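Local coordinates for putative TetR-family transcriptional regulator (Syntrophomonas wolfei subsp. wolfei, PDB 3LWJ), which probably binds DNA as a TetR-family transcriptional regulator, and forms a mainly helical assembly of two chains, at residues R14-I17 and L18-L22; T46-F49 and Y50-V54; G115-A118 and P119-Q122. One frame throughout, in Å; residues are numbered along the deposited sequence. Where two conformers were deposited one is given.

Contact 1. Residues R14-I17 and L18-L22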
loop_
_atom_site.group_PDB
_atom_site.type_symbol
_atom_site.label_atom_id
_atom_site.label_comp_id
_atom_site.label_asym_id
_atom_site.label_seq_id
_atom_site.Cartn_x
_atom_site.Cartn_y
_atom_site.Cartn_z
ATOM N N ARG A 14 -7.673 -2.032 -30.416
ATOM C CA ARG A 14 -7.175 -2.437 -29.095
ATOM C C ARG A 14 -7.314 -1.255 -28.138
ATOM O O ARG A 14 -7.852 -1.387 -27.036
ATOM C CB ARG A 14 -5.707 -2.900 -29.169
ATOM C CG ARG A 14 -5.136 -3.517 -27.874
ATOM C CD ARG A 14 -3.615 -3.660 -27.961
ATOM N NE ARG A 14 -2.958 -3.957 -26.685
ATOM C CZ ARG A 14 -2.383 -3.068 -25.863
ATOM N NH1 ARG A 14 -2.347 -1.770 -26.113
ATOM N NH2 ARG A 14 -1.813 -3.497 -24.753
ATOM N N GLN A 15 -6.846 -0.094 -28.584
ATOM C CA GLN A 15 -6.950 1.136 -27.798
ATOM C C GLN A 15 -8.387 1.570 -27.502
ATOM O O GLN A 15 -8.678 2.069 -26.407
ATOM C CB GLN A 15 -6.240 2.309 -28.497
ATOM C CG GLN A 15 -6.066 3.530 -27.573
ATOM C CD GLN A 15 -5.302 3.168 -26.336
ATOM O OE1 GLN A 15 -4.233 2.572 -26.430
ATOM N NE2 GLN A 15 -5.859 3.475 -25.160
ATOM N N LYS A 16 -9.278 1.452 -28.478
ATOM C CA LYS A 16 -10.646 1.858 -28.218
ATOM C C LYS A 16 -11.219 0.994 -27.101
ATOM O O LYS A 16 -11.903 1.511 -26.224
ATOM C CB LYS A 16 -11.537 1.757 -29.462
ATOM C CG LYS A 16 -12.811 2.595 -29.302
ATOM C CD LYS A 16 -13.836 2.362 -30.393
ATOM C CE LYS A 16 -15.053 3.263 -30.168
ATOM N NZ LYS A 16 -16.263 2.776 -30.882
ATOM N N ILE A 17 -10.956 -0.315 -27.138
ATOM C CA ILE A 17 -11.542 -1.239 -26.138
ATOM C C ILE A 17 -10.995 -0.900 -24.728
ATOM O O ILE A 17 -11.753 -0.864 -23.760
ATOM C CB ILE A 17 -11.333 -2.743 -26.493
ATOM C CG1 ILE A 17 -11.970 -3.105 -27.843
ATOM C CG2 ILE A 17 -11.952 -3.642 -25.439
ATOM C CD1 ILE A 17 -11.404 -4.398 -28.461
ATOM N N LEU A 18 -9.693 -0.615 -24.647
ATOM C CA LEU A 18 -9.040 -0.228 -23.386
ATOM C C LEU A 18 -9.565 1.095 -22.811
ATOM O O LEU A 18 -9.817 1.181 -21.615
ATOM C CB LEU A 18 -7.513 -0.180 -23.555
ATOM C CG LEU A 18 -6.828 -1.494 -23.961
ATOM C CD1 LEU A 18 -5.331 -1.279 -24.172
ATOM C CD2 LEU A 18 -7.085 -2.627 -22.949
ATOM N N THR A 19 -9.751 2.120 -23.641
ATOM C CA THR A 19 -10.255 3.412 -23.136
ATOM C C THR A 19 -11.675 3.253 -22.599
ATOM O O THR A 19 -11.971 3.692 -21.469
ATOM C CB THR A 19 -10.240 4.534 -24.212
ATOM O OG1 THR A 19 -9.031 4.453 -24.971
ATOM C CG2 THR A 19 -10.320 5.913 -23.547
ATOM N N CYS A 20 -12.533 2.604 -23.391
ATOM C CA CYS A 20 -13.926 2.332 -22.978
ATOM C C CYS A 20 -14.025 1.502 -21.690
ATOM O O CYS A 20 -14.901 1.739 -20.857
ATOM C CB CYS A 20 -14.706 1.602 -24.086
ATOM S SG CYS A 20 -14.952 2.562 -25.596
ATOM N N SER A 21 -13.142 0.517 -21.564
ATOM C CA SER A 21 -13.107 -0.356 -20.393
ATOM C C SER A 21 -12.730 0.457 -19.149
ATOM O O SER A 21 -13.364 0.353 -18.093
ATOM C CB SER A 21 -12.093 -1.507 -20.600
ATOM O OG SER A 21 -12.484 -2.381 -21.636
ATOM N N LEU A 22 -11.695 1.276 -19.295
ATOM C CA LEU A 22 -11.281 2.183 -18.238
ATOM C C LEU A 22 -12.471 3.052 -17.833
ATOM O O LEU A 22 -12.817 3.117 -16.651
ATOM C CB LEU A 22 -10.083 3.026 -18.707
ATOM C CG LEU A 22 -8.974 3.462 -17.766
ATOM C CD1 LEU A 22 -8.679 2.440 -16.672
ATOM C CD2 LEU A 22 -7.709 3.756 -18.624
#
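Rotation about CA-CB to chi1 -41° in Thr19 and -66° in Ser21 sets each hydroxyl beside its own backbone N, and from there it folds back onto the carbonyl one turn earlier. Thr19 OG1 reaches Gln15 O at 2.8 Å and Ser21 OG reaches Ile17 O at 2.7 Å, the hydroxyl being the donor in both. Each of these carbonyl oxygens also takes the helical N-H of the same residue, so two bonds grip it from opposite faces of its plane: Thr19 N lies 3.0 Å from Gln15 O, and Ser21 N lies 2.9 Å from Ile17 O. The serine hydroxyl stands well above the carbonyl plane, off the lone pairs, whereas the amide donors are more modestly tilted. The principle illustrated is that a helix can absorb hydroxyl groups into its own backbone bonding: the bond to Ile17 O satisfies the buried Ser21 hydroxyl within the helix. The setting is helix 10-28, the first helix of the TetR-type DNA-binding domain, and one side of this turn faces the predicted helix-turn-helix: Ile17 packs on Ile38 of helix 35-42, and Ser21 also touches Ile38. On another side, Leu18 tucks its branch point against the preceding turn, with CG 3.2 Å from Arg14 O. Its CD1 methyl comes over one face of the Arg14 guanidinium, toward the rim, where it is 3.6 Å from NH1. With CG opposite the backbone N (chi1 -173°) and the chain extended from there to NE, the arginine, in one of its two modelled conformers, crosses the leucine obliquely and carries NH1 to a salt bridge with Asp66 of helix 56-79. The extended Lys16 chain carries NZ to a hydrogen bond with Ser42 O. Cys20 SG approaches Lys16 CG at 4.3 Å.

Contact 2. Residues T46-F49 and Y50-V54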
loop_
_atom_site.group_PDB
_atom_site.type_symbol
_atom_site.label_atom_id
_atom_site.label_comp_id
_atom_site.label_asym_id
_atom_site.label_seq_id
_atom_site.Cartn_x
_atom_site.Cartn_y
_atom_site.Cartn_z
ATOM N N THR A 46 -18.774 -8.597 -30.987
ATOM C CA THR A 46 -18.402 -9.634 -30.009
ATOM C C THR A 46 -17.209 -10.470 -30.514
ATOM O O THR A 46 -16.238 -10.685 -29.768
ATOM C CB THR A 46 -19.606 -10.565 -29.649
ATOM O OG1 THR A 46 -20.107 -11.196 -30.837
ATOM C CG2 THR A 46 -20.733 -9.773 -28.970
ATOM N N GLY A 47 -17.291 -10.901 -31.782
ATOM C CA GLY A 47 -16.242 -11.687 -32.455
ATOM C C GLY A 47 -14.859 -11.038 -32.554
ATOM O O GLY A 47 -13.851 -11.707 -32.312
ATOM N N THR A 48 -14.800 -9.751 -32.919
ATOM C CA THR A 48 -13.522 -9.001 -32.987
ATOM C C THR A 48 -12.922 -8.748 -31.599
ATOM O O THR A 48 -11.704 -8.850 -31.405
ATOM C CB THR A 48 -13.685 -7.616 -33.647
ATOM O OG1 THR A 48 -14.440 -7.744 -34.856
ATOM C CG2 THR A 48 -12.319 -7.005 -33.947
ATOM N N PHE A 49 -13.781 -8.383 -30.650
ATOM C CA PHE A 49 -13.359 -8.238 -29.257
ATOM C C PHE A 49 -12.498 -9.436 -28.808
ATOM O O PHE A 49 -11.441 -9.252 -28.185
ATOM C CB PHE A 49 -14.578 -8.100 -28.336
ATOM C CG PHE A 49 -14.222 -8.008 -26.882
ATOM C CD1 PHE A 49 -13.933 -6.779 -26.309
ATOM C CD2 PHE A 49 -14.156 -9.156 -26.093
ATOM C CE1 PHE A 49 -13.592 -6.688 -24.970
ATOM C CE2 PHE A 49 -13.811 -9.079 -24.739
ATOM C CZ PHE A 49 -13.527 -7.839 -24.177
ATOM N N TYR A 50 -12.955 -10.648 -29.134
ATOM C CA TYR A 50 -12.269 -11.882 -28.729
ATOM C C TYR A 50 -10.954 -12.189 -29.478
ATOM O O TYR A 50 -10.187 -13.067 -29.049
ATOM C CB TYR A 50 -13.217 -13.076 -28.829
ATOM C CG TYR A 50 -14.237 -13.145 -27.714
ATOM C CD1 TYR A 50 -13.844 -13.407 -26.402
ATOM C CD2 TYR A 50 -15.596 -12.985 -27.978
ATOM C CE1 TYR A 50 -14.778 -13.483 -25.384
ATOM C CE2 TYR A 50 -16.535 -13.067 -26.965
ATOM C CZ TYR A 50 -16.122 -13.315 -25.675
ATOM O OH TYR A 50 -17.055 -13.394 -24.675
ATOM N N ASN A 51 -10.694 -11.476 -30.576
ATOM C CA ASN A 51 -9.379 -11.515 -31.216
ATOM C C ASN A 51 -8.333 -10.883 -30.313
ATOM O O ASN A 51 -7.160 -11.215 -30.428
ATOM C CB ASN A 51 -9.383 -10.807 -32.588
ATOM C CG ASN A 51 -10.144 -11.587 -33.660
ATOM O OD1 ASN A 51 -10.300 -12.807 -33.574
ATOM N ND2 ASN A 51 -10.601 -10.878 -34.690
ATOM N N TYR A 52 -8.771 -9.989 -29.416
ATOM C CA TYR A 52 -7.886 -9.264 -28.476
ATOM C C TYR A 52 -7.954 -9.761 -27.007
ATOM O O TYR A 52 -6.912 -9.902 -26.345
ATOM C CB TYR A 52 -8.202 -7.748 -28.499
ATOM C CG TYR A 52 -8.152 -7.108 -29.875
ATOM C CD1 TYR A 52 -6.959 -6.590 -30.394
ATOM C CD2 TYR A 52 -9.304 -7.022 -30.655
ATOM C CE1 TYR A 52 -6.922 -6.012 -31.660
ATOM C CE2 TYR A 52 -9.280 -6.455 -31.915
ATOM C CZ TYR A 52 -8.092 -5.953 -32.414
ATOM O OH TYR A 52 -8.100 -5.384 -33.659
ATOM N N PHE A 53 -9.175 -9.997 -26.506
ATOM C CA PHE A 53 -9.400 -10.285 -25.077
ATOM C C PHE A 53 -10.432 -11.392 -24.847
ATOM O O PHE A 53 -11.446 -11.487 -25.559
ATOM C CB PHE A 53 -9.856 -9.021 -24.323
ATOM C CG PHE A 53 -9.013 -7.800 -24.606
ATOM C CD1 PHE A 53 -7.699 -7.731 -24.159
ATOM C CD2 PHE A 53 -9.536 -6.721 -25.315
ATOM C CE1 PHE A 53 -6.930 -6.599 -24.416
ATOM C CE2 PHE A 53 -8.768 -5.592 -25.588
ATOM C CZ PHE A 53 -7.462 -5.526 -25.131
ATOM N N VAL A 54 -10.173 -12.200 -23.818
ATOM C CA VAL A 54 -11.062 -13.312 -23.485
ATOM C C VAL A 54 -12.051 -12.903 -22.371
ATOM O O VAL A 54 -13.175 -13.424 -22.311
ATOM C CB VAL A 54 -10.276 -14.608 -23.105
ATOM C CG1 VAL A 54 -11.163 -15.833 -23.281
ATOM C CG2 VAL A 54 -9.016 -14.771 -23.963
#
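Phe49 and Tyr50, neighbours in sequence, meet as a T-shaped pair: the edge of the phenylalanine ring is turned to the face of the tyrosine ring, with the planes at 86° and the centroids 5.6 Å apart. Phe49 CD2 stands over the centre of the Tyr50 ring. The first torsions place the rings, Phe49 having CG anti to its backbone N (chi1 177°) and Tyr50 swinging CG back beside its own N (-75°). That swing also lays Tyr50 CD2 against the backbone, 3.0 Å from Thr46 O. The far end of the Phe49 ring serves Phe53, its CZ lying 3.9 Å from Phe53 CB, and the two side chains cross at about a right angle, completing a cluster of three aromatic residues.

The backbone bonding beneath is irregular. Phe49 O receives Phe53 N in its carbonyl plane at 2.9 Å, yet also Tyr52 N from above that plane at 3.0 Å. Thr48 O likewise takes Asn51 N, three residues on, from well above its plane. Alongside, Thr48 CG2 meets the edge of the Tyr52 ring at CE2, 3.7 Å away. Phe49 packs on Ile35, Ile38 and Ile39 of helix 35-42, joining the two helices of the predicted helix-turn-helix; helix 46-52 is in the position of the recognition helix in TetR-type regulators.

Contact 3. Residues G115-A118 and P119-Q122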
loop_
_atom_site.group_PDB
_atom_site.type_symbol
_atom_site.label_atom_id
_atom_site.label_comp_id
_atom_site.label_asym_id
_atom_site.label_seq_id
_atom_site.Cartn_x
_atom_site.Cartn_y
_atom_site.Cartn_z
ATOM N N GLY A 115 -6.173 -6.220 -3.445
ATOM C CA GLY A 115 -6.747 -7.100 -2.406
ATOM C C GLY A 115 -8.190 -7.520 -2.570
ATOM O O GLY A 115 -8.773 -8.130 -1.664
ATOM N N SER A 116 -8.785 -7.196 -3.720
ATOM C CA SER A 116 -10.221 -7.416 -3.943
ATOM C C SER A 116 -10.554 -8.888 -4.244
ATOM O O SER A 116 -11.569 -9.402 -3.777
ATOM C CB SER A 116 -10.735 -6.492 -5.065
ATOM O OG SER A 116 -10.127 -6.764 -6.334
ATOM N N SER A 117 -9.737 -9.563 -5.055
ATOM C CA SER A 117 -9.938 -11.001 -5.336
ATOM C C SER A 117 -8.667 -11.560 -5.893
ATOM O O SER A 117 -7.836 -10.796 -6.363
ATOM C CB SER A 117 -11.059 -11.218 -6.352
ATOM O OG SER A 117 -10.674 -10.852 -7.664
ATOM N N ALA A 118 -8.506 -12.888 -5.869
ATOM C CA ALA A 118 -7.234 -13.484 -6.296
ATOM C C ALA A 118 -6.943 -13.276 -7.783
ATOM O O ALA A 118 -5.798 -13.022 -8.146
ATOM C CB ALA A 118 -7.137 -14.956 -5.934
ATOM N N PRO A 119 -7.964 -13.352 -8.653
ATOM C CA PRO A 119 -7.583 -13.105 -10.062
ATOM C C PRO A 119 -7.084 -11.684 -10.333
ATOM O O PRO A 119 -6.197 -11.485 -11.157
ATOM C CB PRO A 119 -8.882 -13.376 -10.831
ATOM C CG PRO A 119 -9.562 -14.390 -10.028
ATOM C CD PRO A 119 -9.300 -13.971 -8.570
ATOM N N ILE A 120 -7.674 -10.705 -9.660
ATOM C CA ILE A 120 -7.284 -9.287 -9.872
ATOM C C ILE A 120 -5.950 -9.033 -9.183
ATOM O O ILE A 120 -5.054 -8.411 -9.768
ATOM C CB ILE A 120 -8.402 -8.345 -9.428
ATOM C CG1 ILE A 120 -9.484 -8.309 -10.523
ATOM C CG2 ILE A 120 -7.873 -6.929 -9.182
ATOM C CD1 ILE A 120 -10.220 -9.621 -10.794
ATOM N N ASP A 121 -5.783 -9.587 -7.981
ATOM C CA ASP A 121 -4.467 -9.545 -7.328
ATOM C C ASP A 121 -3.358 -10.226 -8.153
ATOM O O ASP A 121 -2.237 -9.712 -8.219
ATOM C CB ASP A 121 -4.549 -10.081 -5.911
ATOM C CG ASP A 121 -5.147 -9.062 -4.947
ATOM O OD1 ASP A 121 -4.744 -7.866 -5.002
ATOM O OD2 ASP A 121 -5.990 -9.462 -4.118
ATOM N N GLN A 122 -3.662 -11.336 -8.830
ATOM C CA GLN A 122 -2.706 -11.965 -9.759
ATOM C C GLN A 122 -2.304 -10.941 -10.842
ATOM O O GLN A 122 -1.158 -10.856 -11.213
ATOM C CB GLN A 122 -3.284 -13.257 -10.409
ATOM C CG GLN A 122 -3.357 -14.530 -9.488
ATOM C CD GLN A 122 -4.188 -15.720 -10.065
ATOM O OE1 GLN A 122 -4.267 -16.788 -9.441
ATOM N NE2 GLN A 122 -4.789 -15.537 -11.249
#
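Asp121 reaches back from the first turn of its helix to grip the preceding loop, its OD1 accepting the Gly115 N-H at 2.7 Å. The bond is fairly straight, 158° at the hydrogen, and uses the syn lone pair of the carboxylate oxygen. Ser117 is the N-cap of helix 118-144, and the helical bonding starts there: Asp121 N lies 2.9 Å from Ser117 O, nearly along the C=O axis, and Gln122 N follows at 2.8 Å from Ala118 O. One residue therefore joins the new helix through its amide and ties down the start of the loop through its side chain, a worked case of local polar bonds joining a helix start to the loop before it. OD1 has a second partner in Tyr169 OH of the second subunit, and Gly115 O takes Arg112 NH1 of that subunit, so the same corner belongs to the dimer contact. Being near a helix start and holding two donors, the carboxylate is probably stabilised in its charged form. With an alanine here, the Gly115 amide and Tyr169 OH of the second subunit would probably lose their shared acceptor, and the loop would be likely to shift more easily. Gly115 has a positive phi, 75°, which turns the chain onward to Ser116. Farther out, the hydroxyls of Ser116 and Ser117 both bond to Tyr31 OH, in the loop after helix 10-28. Ile120 packs on Leu60 and Glu57 of helix 56-79. Pro119 has no N-H to offer, which costs nothing in a first turn, and its CD sits 3.5 Å from Ala118 CB. Ile120 divides its branches between the two serine hydroxyls, CG2 lying 3.6 Å from Ser116 OG and CD1 3.4 Å from Ser117 OG.

Overall arrangement
From the N terminus the contacts follow in series; each is one unbroken run of chain, so none closes a loop between its segments, and none nests in or crosses another. Contact 1 lies on helix 10-28. Contact 2 spans helix 46-52 and leads into the turn before helix 56-79. These two touch: Ile17 packs on Phe49, Tyr52 and Phe53, and Leu18 on Phe53, joining the first helix to the putative recognition helix. Contact 3, where helix 118-144 starts, has its nearest atoms about 12 Å from either. Through Tyr31 and helix 56-79 it connects the N-terminal DNA-binding part with the helical body, and it meets the second subunit directly.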